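Local coordinates for protein Cyclase/dehydrase (Mycobacterium smegmatis str. MC2 155, PDB 5Z8O) that is of unknown function but belongs to the START superfamily, whose helix-grip fold suggests that it may bind a lipid or other hydrophobic ligand, at residues 25-28 against 29-32. Sequence-based numbering, arbitrary orientation.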
ATOM      1  N   GLU B  25      -5.285  -9.670  -9.106  1.00 12.21           N
ATOM      2  CA  GLU B  25      -6.082  -9.917  -7.912  1.00 20.49           C
ATOM      3  C   GLU B  25      -6.380 -11.395  -7.692  1.00 15.73           C
ATOM      4  O   GLU B  25      -6.833 -11.757  -6.602  1.00 17.09           O
ATOM      5  CB  GLU B  25      -7.377  -9.103  -7.976  1.00 21.40           C
ATOM      6  CG  GLU B  25      -7.127  -7.603  -7.861  1.00 22.12           C
ATOM      7  CD  GLU B  25      -8.400  -6.781  -7.753  1.00 30.53           C
ATOM      8  OE1 GLU B  25      -9.460  -7.247  -8.225  1.00 31.16           O
ATOM      9  OE2 GLU B  25      -8.333  -5.662  -7.195  1.00 25.79           O
ATOM     10  N   ALA B  26      -6.119 -12.254  -8.675  1.00 17.99           N
ATOM     11  CA  ALA B  26      -6.242 -13.694  -8.489  1.00 17.89           C
ATOM     12  C   ALA B  26      -4.948 -14.348  -8.021  1.00 20.66           C
ATOM     13  O   ALA B  26      -4.947 -15.555  -7.754  1.00 19.40           O
ATOM     14  CB  ALA B  26      -6.712 -14.365  -9.786  1.00 17.35           C
ATOM     15  N   TYR B  27      -3.858 -13.586  -7.911  1.00 20.65           N
ATOM     16  CA  TYR B  27      -2.596 -14.142  -7.425  1.00 18.68           C
ATOM     17  C   TYR B  27      -2.718 -14.923  -6.120  1.00 20.39           C
ATOM     18  O   TYR B  27      -2.112 -16.005  -6.029  1.00 19.02           O
ATOM     19  CB  TYR B  27      -1.545 -13.033  -7.253  1.00 17.03           C
ATOM     20  CG  TYR B  27      -0.860 -12.593  -8.529  1.00 20.95           C
ATOM     21  CD1 TYR B  27      -1.261 -13.076  -9.766  1.00 15.95           C
ATOM     22  CD2 TYR B  27       0.219 -11.717  -8.486  1.00 31.75           C
ATOM     23  CE1 TYR B  27      -0.625 -12.679 -10.931  1.00 21.97           C
ATOM     24  CE2 TYR B  27       0.865 -11.318  -9.641  1.00 34.69           C
ATOM     25  CZ  TYR B  27       0.440 -11.803 -10.861  1.00 32.19           C
ATOM     26  OH  TYR B  27       1.085 -11.405 -12.009  1.00 32.83           O
ATOM     27  N   PRO B  28      -3.439 -14.461  -5.091  1.00 15.92           N
ATOM     28  CA  PRO B  28      -3.484 -15.232  -3.838  1.00 16.33           C
ATOM     29  C   PRO B  28      -4.084 -16.620  -3.984  1.00 17.34           C
ATOM     30  O   PRO B  28      -3.783 -17.488  -3.157  1.00 19.50           O
ATOM     31  CB  PRO B  28      -4.339 -14.352  -2.913  1.00 19.79           C
ATOM     32  CG  PRO B  28      -4.234 -12.979  -3.482  1.00 18.90           C
ATOM     33  CD  PRO B  28      -4.172 -13.185  -4.961  1.00 16.46           C
ATOM     34  N   GLN B  29      -4.894 -16.864  -5.020  1.00 24.66           N
ATOM     35  CA  GLN B  29      -5.542 -18.164  -5.184  1.00 25.56           C
ATOM     36  C   GLN B  29      -4.547 -19.274  -5.502  1.00 28.13           C
ATOM     37  O   GLN B  29      -4.798 -20.439  -5.170  1.00 27.91           O
ATOM     38  CB  GLN B  29      -6.602 -18.093  -6.283  1.00 24.56           C
ATOM     39  CG  GLN B  29      -7.737 -17.129  -5.996  1.00 32.18           C
ATOM     40  CD  GLN B  29      -8.651 -16.947  -7.193  1.00 41.01           C
ATOM     41  OE1 GLN B  29      -8.701 -17.794  -8.087  1.00 44.46           O
ATOM     42  NE2 GLN B  29      -9.375 -15.833  -7.222  1.00 42.15           N
ATOM     43  N   TRP B  30      -3.422 -18.946  -6.136  1.00 27.39           N
ATOM     44  CA  TRP B  30      -2.467 -19.956  -6.571  1.00 26.18           C
ATOM     45  C   TRP B  30      -1.058 -19.724  -6.039  1.00 24.54           C
ATOM     46  O   TRP B  30      -0.152 -20.498  -6.372  1.00 20.89           O
ATOM     47  CB  TRP B  30      -2.465 -20.070  -8.107  1.00 24.20           C
ATOM     48  CG  TRP B  30      -2.245 -18.789  -8.869  1.00 25.02           C
ATOM     49  CD1 TRP B  30      -3.188 -17.850  -9.176  1.00 22.75           C
ATOM     50  CD2 TRP B  30      -1.024 -18.342  -9.476  1.00 23.03           C
ATOM     51  NE1 TRP B  30      -2.624 -16.830  -9.905  1.00 20.47           N
ATOM     52  CE2 TRP B  30      -1.297 -17.109 -10.104  1.00 20.73           C
ATOM     53  CE3 TRP B  30       0.277 -18.855  -9.533  1.00 21.06           C
ATOM     54  CZ2 TRP B  30      -0.317 -16.382 -10.782  1.00 20.79           C
ATOM     55  CZ3 TRP B  30       1.249 -18.132 -10.208  1.00 19.10           C
ATOM     56  CH2 TRP B  30       0.945 -16.908 -10.824  1.00 18.29           C
ATOM     57  N   ASN B  31      -0.838 -18.671  -5.258  1.00 24.77           N
ATOM     58  CA  ASN B  31       0.433 -18.442  -4.569  1.00 26.16           C
ATOM     59  C   ASN B  31       0.205 -18.527  -3.064  1.00 25.03           C
ATOM     60  O   ASN B  31      -0.462 -17.641  -2.493  1.00 24.08           O
ATOM     61  CB  ASN B  31       1.028 -17.089  -4.952  1.00 29.23           C
ATOM     62  CG  ASN B  31       1.427 -17.024  -6.410  1.00 28.30           C
ATOM     63  OD1 ASN B  31       0.672 -16.536  -7.253  1.00 27.27           O
ATOM     64  ND2 ASN B  31       2.616 -17.529  -6.721  1.00 27.24           N
ATOM     65  N   PRO B  32       0.720 -19.552  -2.378  1.00 29.40           N
ATOM     66  CA  PRO B  32       0.408 -19.706  -0.943  1.00 32.84           C
ATOM     67  C   PRO B  32       0.898 -18.567  -0.059  1.00 32.58           C
ATOM     68  O   PRO B  32       0.257 -18.272   0.958  1.00 36.44           O
ATOM     69  CB  PRO B  32       1.098 -21.030  -0.579  1.00 35.94           C
ATOM     70  CG  PRO B  32       1.199 -21.772  -1.870  1.00 36.19           C
ATOM     71  CD  PRO B  32       1.425 -20.726  -2.921  1.00 34.22           C
TER
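A26 and Y27 turn their carbonyls onto the residues that follow in a single short helical turn: Q29 N reaches A26 O at 3.0 Å, an i to i+3 bond, and Y27 O accepts both W30 N at 3.2 Å and N31 N at 3.1 Å. The N31 bond is bent at its hydrogen (136°), the W30 bond straighter. The Y27 and W30 rings run out from the backbone in the same direction and form an offset edge-to-face pair, the benzo edge of W30 directed at the phenol face with planes at 81°. W30 CZ2 makes the nearest ring contact, 3.6 Å from Y27 CD1. W30 CG sits between its backbone N and its carbonyl carbon (chi1 54°), which lays the indole back along the turn, bringing W30 CD1 to 3.2 Å from A26 O, with Y27 O over one face, near the rim of the ring. Q29 runs extended beside A26, its NE2 4.0 Å from A26 CB, while its OE1 accepts a hydrogen bond from R140 NH2. Y27 OH is held by V21 O of helix 14-22. The turn lies between helix 14-22 and strand 34-42, and W30 packs on A136 and L137 of the long C-terminal helix 119-144, the helix gripped by the antiparallel sheet.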